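Local atomic coordinates of 3-oxo-glucose-6-phosphate:glutamate aminotransferase (Bacillus subtilis subsp. subtilis, PDB entry 4K2M), a protein that catalyses the reversible, pyridoxal phosphate-dependent transfer of an amino group from glutamate to 3-dehydro-glucose 6-phosphate, giving kanosamine 6-phosphate for antibiotic biosynthesis. Residues 4-10 with 31-35; 16-20 with 316-321; 99-105 with 297-303; 250-254 with 304-309. The contacts are given in a common frame with arbitrary orientation. Numbering follows the deposited sequence.

Contact 1. Residues 4-10 with 31-35. With EDO (1,2-ethanediol), chain H.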
# COMPACT_ATOMS: atom_id res chain seq x y z
N GLN A 4 30.06 -16.06 -35.83
CA GLN A 4 29.94 -15.92 -34.38
C GLN A 4 28.47 -15.79 -33.98
O GLN A 4 27.78 -14.89 -34.46
CB GLN A 4 30.71 -14.69 -33.91
CG GLN A 4 30.53 -14.36 -32.43
CD GLN A 4 31.07 -15.45 -31.53
OE1 GLN A 4 32.18 -15.95 -31.74
NE2 GLN A 4 30.29 -15.82 -30.51
N LYS A 5 27.99 -16.67 -33.11
CA LYS A 5 26.66 -16.46 -32.53
C LYS A 5 26.70 -15.28 -31.58
O LYS A 5 27.64 -15.14 -30.79
CB LYS A 5 26.18 -17.69 -31.77
CG LYS A 5 25.84 -18.87 -32.66
CD LYS A 5 25.27 -19.99 -31.81
CE LYS A 5 25.05 -21.25 -32.64
NZ LYS A 5 24.85 -22.44 -31.77
N GLN A 6 25.68 -14.43 -31.66
CA GLN A 6 25.56 -13.30 -30.75
C GLN A 6 25.04 -13.79 -29.41
O GLN A 6 24.29 -14.77 -29.34
CB GLN A 6 24.62 -12.24 -31.34
CG GLN A 6 25.14 -11.66 -32.67
CD GLN A 6 24.11 -10.81 -33.40
OE1 GLN A 6 23.02 -10.55 -32.88
NE2 GLN A 6 24.44 -10.38 -34.61
N VAL A 7 25.46 -13.12 -28.34
CA VAL A 7 24.94 -13.40 -27.01
C VAL A 7 24.05 -12.23 -26.65
O VAL A 7 24.54 -11.17 -26.29
CB VAL A 7 26.08 -13.54 -25.99
CG1 VAL A 7 25.53 -13.86 -24.59
CG2 VAL A 7 27.05 -14.63 -26.44
N LYS A 8 22.74 -12.42 -26.78
CA LYS A 8 21.80 -11.34 -26.48
C LYS A 8 21.70 -11.22 -24.97
O LYS A 8 21.28 -12.17 -24.30
CB LYS A 8 20.42 -11.66 -27.05
CG LYS A 8 20.38 -11.78 -28.57
CD LYS A 8 20.47 -10.41 -29.21
CE LYS A 8 21.43 -10.41 -30.39
NZ LYS A 8 20.96 -11.21 -31.57
N ILE A 9 22.08 -10.06 -24.43
CA ILE A 9 21.92 -9.84 -23.00
C ILE A 9 20.58 -9.17 -22.73
O ILE A 9 20.43 -7.96 -22.89
CB ILE A 9 23.06 -9.00 -22.42
CG1 ILE A 9 24.39 -9.70 -22.66
CG2 ILE A 9 22.85 -8.77 -20.93
CD1 ILE A 9 25.61 -8.83 -22.37
N SER A 10 19.60 -9.98 -22.33
CA SER A 10 18.27 -9.48 -21.98
C SER A 10 18.14 -9.36 -20.48
O SER A 10 17.24 -8.68 -19.97
CB SER A 10 17.21 -10.46 -22.47
OG SER A 10 17.45 -11.73 -21.89
N GLU A 31 30.38 -9.68 -29.61
CA GLU A 31 29.35 -10.70 -29.71
C GLU A 31 28.36 -10.57 -28.55
O GLU A 31 27.25 -11.11 -28.61
CB GLU A 31 29.96 -12.11 -29.74
CG GLU A 31 30.58 -12.57 -28.42
CD GLU A 31 31.94 -11.95 -28.13
OE1 GLU A 31 32.56 -11.35 -29.05
OE2 GLU A 31 32.40 -12.06 -26.97
N LEU A 32 28.78 -9.85 -27.51
CA LEU A 32 27.93 -9.59 -26.35
C LEU A 32 27.08 -8.36 -26.64
O LEU A 32 27.59 -7.24 -26.60
CB LEU A 32 28.78 -9.33 -25.10
CG LEU A 32 29.66 -10.49 -24.63
CD1 LEU A 32 30.45 -10.11 -23.37
CD2 LEU A 32 28.82 -11.72 -24.38
N VAL A 33 25.80 -8.57 -26.91
CA VAL A 33 24.92 -7.48 -27.33
C VAL A 33 23.97 -7.11 -26.20
O VAL A 33 23.13 -7.91 -25.82
CB VAL A 33 24.10 -7.89 -28.57
CG1 VAL A 33 23.16 -6.76 -28.99
CG2 VAL A 33 25.02 -8.26 -29.72
N ILE A 34 24.12 -5.90 -25.66
CA ILE A 34 23.26 -5.45 -24.57
C ILE A 34 21.93 -4.97 -25.13
O ILE A 34 21.89 -3.98 -25.87
CB ILE A 34 23.89 -4.28 -23.80
CG1 ILE A 34 25.24 -4.70 -23.21
CG2 ILE A 34 22.96 -3.83 -22.69
CD1 ILE A 34 26.00 -3.57 -22.49
N GLU A 35 20.83 -5.64 -24.79
CA GLU A 35 19.53 -5.17 -25.25
C GLU A 35 19.22 -3.80 -24.66
O GLU A 35 19.51 -3.52 -23.48
CB GLU A 35 18.43 -6.17 -24.93
CG GLU A 35 18.64 -7.52 -25.63
CD GLU A 35 17.49 -8.48 -25.43
OE1 GLU A 35 16.55 -8.14 -24.68
OE2 GLU A 35 17.54 -9.58 -26.02
C1 EDO H . 34.65 -12.19 -31.43
O1 EDO H . 33.24 -12.30 -31.30
C2 EDO H . 35.20 -13.47 -32.06
O2 EDO H . 34.35 -13.86 -33.14
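Val-7, Ile-9, Leu-32 and Ile-34 share one face of a small two-stranded parallel sheet and form its apolar side. Leu-32 CD2 lies 3.7 Å from Val-7 CB, while Ile-9 CD1 lies between two side chains of the partner strand, 4.2 Å from both Leu-32 CB and Ile-34 CG1. Four backbone hydrogen bonds hold the strands in parallel register, Val-7 beside Leu-32 and Ile-9 beside Ile-34: Val-7 N to Glu-31 O (2.7 Å), Val-33 N to Val-7 O (3.0 Å), Ile-9 N to Val-33 O (2.8 Å) and Glu-35 N to Ile-9 O (3.0 Å). The other face carries Lys-8 and Val-33, with Lys-8 NZ bonded to Gln-6 OE1 at 2.5 Å. At the N-terminal end of the pair, Glu-31 OE1 binds O1 of an ethanediol, probably from the crystallisation liquor, at 2.5 Å. The two strands flank helix 13-24 in sequence as a beta-alpha-beta unit of the N-terminal domain, and that helix covers much of the apolar face, Val-7 meeting His-22, Ile-9 Leu-19 and Leu-32 Leu-23.

Contact 2. Residues 16-20 with 316-321. With ACT (acetate ion), chain F.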
# COMPACT_ATOMS: atom_id res chain seq x y z
N ASN A 16 20.97 -15.38 -19.22
CA ASN A 16 22.03 -15.21 -18.23
C ASN A 16 22.92 -16.43 -18.12
O ASN A 16 24.09 -16.31 -17.77
CB ASN A 16 21.44 -14.87 -16.85
CG ASN A 16 21.07 -13.41 -16.70
OD1 ASN A 16 21.44 -12.56 -17.54
ND2 ASN A 16 20.37 -13.09 -15.62
N MET A 17 22.37 -17.61 -18.41
CA MET A 17 23.18 -18.83 -18.36
C MET A 17 24.25 -18.81 -19.42
O MET A 17 25.37 -19.26 -19.20
CB MET A 17 22.33 -20.08 -18.60
CG MET A 17 21.91 -20.79 -17.36
SD MET A 17 23.28 -21.33 -16.32
CE MET A 17 22.15 -21.90 -15.06
N SER A 18 23.89 -18.31 -20.60
CA SER A 18 24.86 -18.18 -21.67
C SER A 18 25.90 -17.13 -21.31
O SER A 18 27.11 -17.33 -21.50
CB SER A 18 24.18 -17.83 -22.99
OG SER A 18 25.13 -17.79 -24.03
N LEU A 19 25.43 -16.01 -20.76
CA LEU A 19 26.32 -14.91 -20.37
C LEU A 19 27.34 -15.37 -19.33
O LEU A 19 28.50 -14.94 -19.34
CB LEU A 19 25.50 -13.73 -19.83
CG LEU A 19 26.26 -12.43 -19.51
CD1 LEU A 19 27.03 -11.91 -20.73
CD2 LEU A 19 25.28 -11.36 -18.99
N LEU A 20 26.90 -16.25 -18.44
CA LEU A 20 27.77 -16.80 -17.39
C LEU A 20 28.95 -17.53 -18.00
O LEU A 20 30.11 -17.31 -17.60
CB LEU A 20 26.96 -17.75 -16.49
CG LEU A 20 27.75 -18.40 -15.35
CD1 LEU A 20 28.26 -17.35 -14.39
CD2 LEU A 20 26.90 -19.44 -14.60
N ASN A 316 20.54 -9.96 -11.05
CA ASN A 316 20.13 -11.34 -11.32
C ASN A 316 21.32 -12.15 -11.80
O ASN A 316 21.46 -13.32 -11.43
CB ASN A 316 18.97 -11.41 -12.32
CG ASN A 316 17.61 -11.41 -11.63
OD1 ASN A 316 17.50 -11.03 -10.46
ND2 ASN A 316 16.58 -11.86 -12.34
N PHE A 317 22.20 -11.54 -12.58
CA PHE A 317 23.40 -12.26 -12.98
C PHE A 317 24.26 -12.61 -11.75
O PHE A 317 24.78 -13.74 -11.63
CB PHE A 317 24.24 -11.46 -13.99
CG PHE A 317 25.47 -12.19 -14.42
CD1 PHE A 317 25.40 -13.15 -15.42
CD2 PHE A 317 26.68 -11.95 -13.78
CE1 PHE A 317 26.53 -13.85 -15.80
CE2 PHE A 317 27.82 -12.64 -14.15
CZ PHE A 317 27.75 -13.59 -15.16
N LYS A 318 24.41 -11.67 -10.83
CA LYS A 318 25.22 -11.94 -9.65
C LYS A 318 24.62 -13.07 -8.82
O LYS A 318 25.36 -13.91 -8.29
CB LYS A 318 25.40 -10.67 -8.81
CG LYS A 318 26.38 -9.66 -9.45
CD LYS A 318 26.58 -8.44 -8.56
CE LYS A 318 27.57 -8.74 -7.43
NZ LYS A 318 27.72 -7.55 -6.53
N ARG A 319 23.30 -13.09 -8.71
CA ARG A 319 22.63 -14.21 -8.04
C ARG A 319 22.94 -15.54 -8.70
O ARG A 319 23.20 -16.53 -8.01
CB ARG A 319 21.11 -13.99 -8.01
CG ARG A 319 20.68 -12.87 -7.09
CD ARG A 319 19.15 -12.71 -7.20
NE ARG A 319 18.65 -11.68 -6.29
CZ ARG A 319 18.25 -11.91 -5.04
NH1 ARG A 319 18.27 -13.14 -4.56
NH2 ARG A 319 17.84 -10.90 -4.27
N LEU A 320 22.92 -15.56 -10.03
CA LEU A 320 23.21 -16.79 -10.76
C LEU A 320 24.66 -17.23 -10.48
O LEU A 320 24.93 -18.43 -10.28
CB LEU A 320 23.00 -16.59 -12.26
CG LEU A 320 23.61 -17.67 -13.17
CD1 LEU A 320 22.92 -19.02 -12.96
CD2 LEU A 320 23.56 -17.25 -14.64
N PHE A 321 25.58 -16.27 -10.49
CA PHE A 321 26.99 -16.59 -10.24
C PHE A 321 27.13 -17.22 -8.87
O PHE A 321 27.82 -18.23 -8.71
CB PHE A 321 27.89 -15.36 -10.34
CG PHE A 321 29.35 -15.67 -10.18
CD1 PHE A 321 30.09 -16.15 -11.25
CD2 PHE A 321 29.98 -15.52 -8.95
CE1 PHE A 321 31.44 -16.46 -11.12
CE2 PHE A 321 31.33 -15.82 -8.80
CZ PHE A 321 32.06 -16.30 -9.89
C ACT F . 16.89 -12.18 -1.41
O ACT F . 17.57 -12.77 -2.23
OXT ACT F . 16.81 -10.95 -1.47
CH3 ACT F . 16.19 -12.96 -0.33
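Leu-320 reaches across to the 16-20 helix and lies against one turn of it: its CD2 is 3.3 Å from Asn-16 O and 3.9 Å from Leu-20 CB, and its CD1 is 3.6 Å from Met-17 CE. Although the CA-to-CB bond of Met-17 points away from the partner helix, the side chain bends back far enough to bring its methyl group into this contact. One turn earlier, Phe-317 presents the edge of its ring to Leu-20, with CE1 3.6 Å from Leu-20 CA and CZ 3.9 Å from Leu-20 CD1; CE1 also comes within 4.0 Å of Leu-19 CG. Leu-20 CD1 in turn meets the edge of the Phe-321 ring, 3.8 Å from CD1 of that residue. The segment axes cross at -64° and approach to 10.2 Å, a spacing bridged by long side chains in a mainly apolar interface, with Asn-16 ND2 3.9 Å from Phe-317 N. Arg-319 extends away and hydrogen-bonds an acetate, probably from the crystallisation liquor: NH1 to acetate O (2.5 Å, very short), NH2 to O (2.8 Å) and to OXT (3.0 Å). Helix 13-24 of the N-terminal domain thus docks on helix 312-329 of the aminotransferase part. Helix 53-57 touches Phe-317 and Phe-321, Trp-43 meets the Phe-317 ring edge-to-face, and strand 7-9 packs against Ser-18 and Leu-19.

Contact 3. Residues 99-105 with 297-303; sequences FTSGPYL and MDNLQAA. With O1G (3-deoxy-3-[(E)-({3-hydroxy-2-methyl-5-[(phosphonooxy)methyl]pyridin-4-yl}methylidene)amino]-6-O-phosphono-alpha-D-gluco pyranose), chain I.
This is a buried loop-to-helix contact in the aminotransferase part of the chain, where the turn 99-102 leading into helix 103-116 wraps the N-terminal end of helix 299-308. CA atoms pair as Phe-99 with Leu-300 (4.8 Å), Thr-100 with Asp-298 (4.3 Å) and Tyr-104 with Ala-303 (5.5 Å). Two loop carbonyls accept hydrogen bonds from the first turn of the helix: Leu-300 N to Phe-99 O, 3.1 Å, and Asn-299 N to Thr-100 O, 2.8 Å. Thr-100 has phi/psi of -102/-85 and Gly-102 an extended 167/173; a CB on Gly-102 would clash with Asn-299 CG. Asn-299 (chi1 t, chi2 62°) sends OD1 to the start of helix 103-116, in weak bonds with Tyr-104 N (2.8 Å) and Leu-105 N (3.4 Å), while its ND2 binds Lys-98 O. Tyr-104 (chi1 m) lays a ring face over Ala-303 CB, a CH-pi contact 3.9 Å from the centroid. Leu-105 CD2 packs on Met-297 CB (3.7 Å) and Ala-302 CB (4.1 Å). Asp-298 OD1 forms a salt bridge with Lys-256 of the second subunit. The helix-tied loop directs two hydroxyls (chi1 p) to the sugar phosphate of the external aldimine, Thr-100 OG1 to OP6 at 2.5 Å and Ser-101 OG, in the conformer given here, to OP8 at 3.0 Å; Tyr-248 and Tyr-381 of the second subunit also hydrogen-bond this ligand, so both subunits build the site.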
# COMPACT_ATOMS: atom_id res chain seq x y z
N PHE A 99 2.18 11.77 -5.42
CA PHE A 99 2.79 10.66 -4.70
C PHE A 99 2.00 9.38 -4.86
O PHE A 99 2.54 8.29 -4.76
CB PHE A 99 2.92 11.00 -3.22
CG PHE A 99 3.62 12.30 -2.98
CD1 PHE A 99 4.77 12.61 -3.69
CD2 PHE A 99 3.11 13.23 -2.08
CE1 PHE A 99 5.43 13.82 -3.51
CE2 PHE A 99 3.77 14.45 -1.87
CZ PHE A 99 4.93 14.75 -2.58
N THR A 100 0.70 9.54 -5.09
CA THR A 100 -0.19 8.40 -5.29
C THR A 100 -0.43 8.28 -6.79
O THR A 100 0.25 7.52 -7.48
CB THR A 100 -1.48 8.53 -4.44
OG1 THR A 100 -2.10 9.79 -4.70
CG2 THR A 100 -1.15 8.41 -2.95
N SER A 101 -1.39 9.02 -7.32
CA SER A 101 -1.53 9.07 -8.77
C SER A 101 -0.41 9.94 -9.33
O SER A 101 0.08 10.85 -8.65
CB SER A 101 -2.88 9.64 -9.17
OG SER A 101 -3.08 10.90 -8.57
N GLY A 102 0.02 9.65 -10.55
CA GLY A 102 1.06 10.43 -11.20
C GLY A 102 1.65 9.80 -12.44
O GLY A 102 1.36 8.65 -12.76
N PRO A 103 2.50 10.56 -13.14
CA PRO A 103 3.03 10.15 -14.45
C PRO A 103 4.03 9.00 -14.41
O PRO A 103 4.16 8.31 -15.42
CB PRO A 103 3.72 11.42 -14.96
CG PRO A 103 4.08 12.17 -13.69
CD PRO A 103 2.94 11.92 -12.76
N TYR A 104 4.75 8.81 -13.31
CA TYR A 104 5.73 7.73 -13.24
C TYR A 104 5.07 6.35 -13.25
O TYR A 104 5.66 5.38 -13.73
CB TYR A 104 6.64 7.90 -12.02
CG TYR A 104 7.57 9.10 -12.09
CD1 TYR A 104 8.79 9.02 -12.73
CD2 TYR A 104 7.21 10.31 -11.49
CE1 TYR A 104 9.64 10.11 -12.78
CE2 TYR A 104 8.05 11.40 -11.55
CZ TYR A 104 9.27 11.29 -12.20
OH TYR A 104 10.12 12.38 -12.25
N LEU A 105 3.85 6.26 -12.73
CA LEU A 105 3.07 5.02 -12.78
C LEU A 105 2.98 4.46 -14.19
O LEU A 105 3.36 3.32 -14.43
CB LEU A 105 1.66 5.23 -12.21
CG LEU A 105 1.48 4.92 -10.73
CD1 LEU A 105 0.03 5.18 -10.31
CD2 LEU A 105 1.90 3.47 -10.46
N MET A 297 -0.23 0.97 -7.26
CA MET A 297 1.09 1.37 -6.78
C MET A 297 1.14 2.89 -6.65
O MET A 297 0.45 3.60 -7.39
CB MET A 297 2.16 0.89 -7.77
CG MET A 297 3.58 1.24 -7.40
SD MET A 297 4.64 0.44 -8.63
CE MET A 297 6.25 0.67 -7.90
N ASP A 298 1.93 3.39 -5.70
CA ASP A 298 2.14 4.83 -5.56
C ASP A 298 3.11 5.36 -6.61
O ASP A 298 4.11 4.71 -6.92
CB ASP A 298 2.71 5.14 -4.18
CG ASP A 298 1.67 5.00 -3.08
OD1 ASP A 298 0.47 5.11 -3.40
OD2 ASP A 298 2.06 4.78 -1.91
N ASN A 299 2.82 6.55 -7.14
CA ASN A 299 3.69 7.25 -8.08
C ASN A 299 5.10 7.40 -7.53
O ASN A 299 6.09 7.25 -8.27
CB ASN A 299 3.09 8.63 -8.39
CG ASN A 299 3.85 9.37 -9.49
OD1 ASN A 299 3.92 8.91 -10.63
ND2 ASN A 299 4.38 10.55 -9.16
N LEU A 300 5.21 7.70 -6.24
CA LEU A 300 6.54 7.86 -5.64
C LEU A 300 7.33 6.57 -5.77
O LEU A 300 8.51 6.59 -6.14
CB LEU A 300 6.44 8.30 -4.17
CG LEU A 300 7.79 8.56 -3.50
CD1 LEU A 300 7.91 10.01 -3.09
CD2 LEU A 300 8.00 7.66 -2.27
N GLN A 301 6.68 5.43 -5.51
CA GLN A 301 7.38 4.15 -5.61
C GLN A 301 7.70 3.78 -7.05
O GLN A 301 8.72 3.13 -7.31
CB GLN A 301 6.56 3.01 -4.96
CG GLN A 301 6.41 3.12 -3.45
CD GLN A 301 7.74 3.19 -2.69
OE1 GLN A 301 8.78 2.71 -3.16
NE2 GLN A 301 7.71 3.79 -1.51
N ALA A 302 6.84 4.16 -7.98
CA ALA A 302 7.13 3.92 -9.40
C ALA A 302 8.36 4.71 -9.84
O ALA A 302 9.19 4.22 -10.61
CB ALA A 302 5.91 4.24 -10.28
N ALA A 303 8.51 5.94 -9.33
CA ALA A 303 9.71 6.72 -9.65
C ALA A 303 10.94 6.02 -9.10
O ALA A 303 11.99 5.97 -9.75
CB ALA A 303 9.60 8.14 -9.08
P O1G I . -7.61 6.42 1.51
C3A O1G I . -12.27 9.76 2.39
O3 O1G I . -12.29 11.03 1.91
C1 O1G I . -10.16 11.97 -3.15
N1' O1G I . -13.13 8.05 3.77
C2 O1G I . -10.79 11.52 -1.83
O2 O1G I . -11.40 12.72 -1.25
C9A O1G I . -13.20 9.31 3.32
C2A O1G I . -14.29 10.23 3.86
C3 O1G I . -9.77 10.92 -0.85
N3' O1G I . -10.62 10.32 0.19
O1 O1G I . -9.30 13.08 -2.91
C4 O1G I . -8.84 9.89 -1.55
O4 O1G I . -7.76 9.83 -0.59
C4A O1G I . -11.28 8.90 1.93
C4B O1G I . -10.28 9.33 0.93
C5 O1G I . -8.28 10.53 -2.82
O5 O1G I . -9.34 10.92 -3.71
C5A O1G I . -11.23 7.60 2.41
C5T O1G I . -10.21 6.52 2.01
C6 O1G I . -7.46 9.60 -3.66
C6A O1G I . -12.17 7.19 3.34
OP1 O1G I . -7.80 4.95 1.25
OP2 O1G I . -6.44 6.68 2.41
OP3 O1G I . -7.57 7.20 0.18
OP4 O1G I . -8.88 6.98 2.38
O6 O1G I . -6.85 10.14 -4.78
P' O1G I . -5.45 9.52 -5.28
OP6 O1G I . -4.52 9.56 -4.08
OP7 O1G I . -5.75 8.13 -5.80
OP8 O1G I . -5.03 10.50 -6.37

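Contact 4. Residues 250-254 with 304-309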
# COMPACT_ATOMS: atom_id res chain seq x y z
N ASN A 250 14.05 -9.83 -5.95
CA ASN A 250 15.18 -9.65 -6.88
C ASN A 250 15.22 -8.25 -7.47
O ASN A 250 16.29 -7.71 -7.77
CB ASN A 250 15.10 -10.69 -8.01
CG ASN A 250 15.54 -12.07 -7.57
OD1 ASN A 250 15.40 -12.43 -6.41
ND2 ASN A 250 16.08 -12.85 -8.51
N PHE A 251 14.03 -7.68 -7.66
CA PHE A 251 13.88 -6.27 -7.99
C PHE A 251 12.81 -5.74 -7.04
O PHE A 251 11.70 -6.29 -6.98
CB PHE A 251 13.40 -6.09 -9.43
CG PHE A 251 12.76 -4.75 -9.69
CD1 PHE A 251 13.39 -3.59 -9.28
CD2 PHE A 251 11.53 -4.66 -10.32
CE1 PHE A 251 12.80 -2.35 -9.49
CE2 PHE A 251 10.94 -3.43 -10.55
CZ PHE A 251 11.58 -2.26 -10.12
N GLY A 252 13.13 -4.69 -6.29
CA GLY A 252 12.15 -4.09 -5.40
C GLY A 252 12.23 -2.58 -5.38
O GLY A 252 13.17 -2.00 -5.94
N VAL A 253 11.23 -1.96 -4.77
CA VAL A 253 11.21 -0.51 -4.59
C VAL A 253 11.54 -0.21 -3.13
O VAL A 253 12.26 -0.98 -2.48
CB VAL A 253 9.85 0.10 -5.04
CG1 VAL A 253 9.69 -0.09 -6.57
CG2 VAL A 253 8.67 -0.55 -4.30
N CYS A 254 11.07 0.92 -2.61
CA CYS A 254 11.35 1.27 -1.21
C CYS A 254 10.06 1.36 -0.41
O CYS A 254 9.78 2.36 0.28
CB CYS A 254 12.12 2.58 -1.11
SG CYS A 254 13.75 2.49 -1.89
N ILE A 304 10.83 5.50 -7.88
CA ILE A 304 11.95 4.79 -7.27
C ILE A 304 12.23 3.50 -8.05
O ILE A 304 13.39 3.13 -8.27
CB ILE A 304 11.63 4.44 -5.80
CG1 ILE A 304 11.74 5.70 -4.94
CG2 ILE A 304 12.60 3.38 -5.25
CD1 ILE A 304 11.27 5.49 -3.50
N GLY A 305 11.17 2.83 -8.47
CA GLY A 305 11.29 1.60 -9.24
C GLY A 305 12.03 1.80 -10.54
O GLY A 305 12.81 0.94 -10.97
N LEU A 306 11.80 2.95 -11.17
CA LEU A 306 12.45 3.24 -12.44
C LEU A 306 13.95 3.42 -12.23
O LEU A 306 14.73 3.26 -13.16
CB LEU A 306 11.82 4.46 -13.11
CG LEU A 306 10.43 4.15 -13.67
CD1 LEU A 306 9.64 5.41 -13.97
CD2 LEU A 306 10.55 3.29 -14.93
N GLU A 307 14.35 3.76 -11.01
CA GLU A 307 15.78 3.85 -10.70
C GLU A 307 16.34 2.48 -10.35
O GLU A 307 17.37 2.06 -10.88
CB GLU A 307 16.05 4.81 -9.55
CG GLU A 307 15.79 6.26 -9.86
CD GLU A 307 16.49 6.73 -11.12
OE1 GLU A 307 17.69 6.40 -11.30
OE2 GLU A 307 15.83 7.39 -11.95
N ARG A 308 15.68 1.78 -9.43
CA ARG A 308 16.24 0.53 -8.94
C ARG A 308 16.26 -0.54 -10.02
O ARG A 308 17.08 -1.45 -9.97
CB ARG A 308 15.52 0.04 -7.67
CG ARG A 308 15.65 1.04 -6.51
CD ARG A 308 15.30 0.41 -5.16
NE ARG A 308 16.35 -0.52 -4.76
CZ ARG A 308 16.30 -1.35 -3.73
NH1 ARG A 308 15.22 -1.41 -2.94
NH2 ARG A 308 17.35 -2.13 -3.48
N MET A 309 15.37 -0.42 -11.00
CA MET A 309 15.29 -1.40 -12.07
C MET A 309 16.54 -1.41 -12.91
O MET A 309 16.83 -2.41 -13.58
CB MET A 309 14.08 -1.13 -12.98
CG MET A 309 13.60 -2.35 -13.76
SD MET A 309 12.01 -2.03 -14.57
CE MET A 309 11.92 -0.27 -14.24
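A Met-aromatic contact marks this interface: Met-309 sets its CG over the face of the Phe-251 ring, 4.3 Å from the ring centroid, with its SD placed obliquely, 4.9 Å from the same centroid. Phe-251 CE1 is also 3.6 Å from Met-309 N, and its CZ is 3.5 Å from Gly-305 O, so the ring abuts the helix backbone as well as the thioether. Close approach continues at Val-253, whose CG1 rests 3.5 Å from Gly-305 CA. The lack of a side chain matters here, because a CB on Gly-305 would be tight against that methyl. Ile-304 CG2 fits beside Cys-254 SG at 3.7 Å and Val-253 CB at 4.3 Å. Arg-308 packs its CD 3.3 Å from Gly-252 O and supplies the polar link through NH1, which gives a weak hydrogen bond to Val-253 O at 3.0 Å, while its NE makes a salt bridge with Glu-82. The 250-254 loop directly follows Lys-249, the lysine that carries pyridoxal phosphate in the resting enzyme but is not linked to it in this external aldimine. Running between strands 240-244 and 258-262 of the large mixed sheet, the loop is packed against helix 299-308; helix 103-116 adds Phe-108 beside Phe-251 and Met-309, helix 80-93 brings Ile-86 to Cys-254, Ile-304 and Arg-308, and Phe-99 of the second subunit touches Cys-254 and Arg-308.

How the contacts relate
Contacts 1 and 2 share the N-terminal beta-alpha-beta unit: helix 13-24 connects the strands of contact 1 and packs on them through Leu-19, then meets the aminotransferase part in contact 2, with centres about 14 Å apart. Contacts 3 and 4, with centres about 12 Å apart, use successive parts of one helix, 299-308. A probable hydrogen bond from Cys-254 N to Gln-301 OE1 joins them. Both are nested in the long loop closed by contact 2, and their own segments alternate along the chain. A weak hydrogen bond from Asn-250 ND2 to Asn-316 OD1 links contacts 4 and 2. Neighbouring contacts thus touch in the order 1, 2, 4, 3, from the added N-terminal domain to the substrate loop at the dimer interface, the centres of contacts 1 and 3 lying about 33 Å apart.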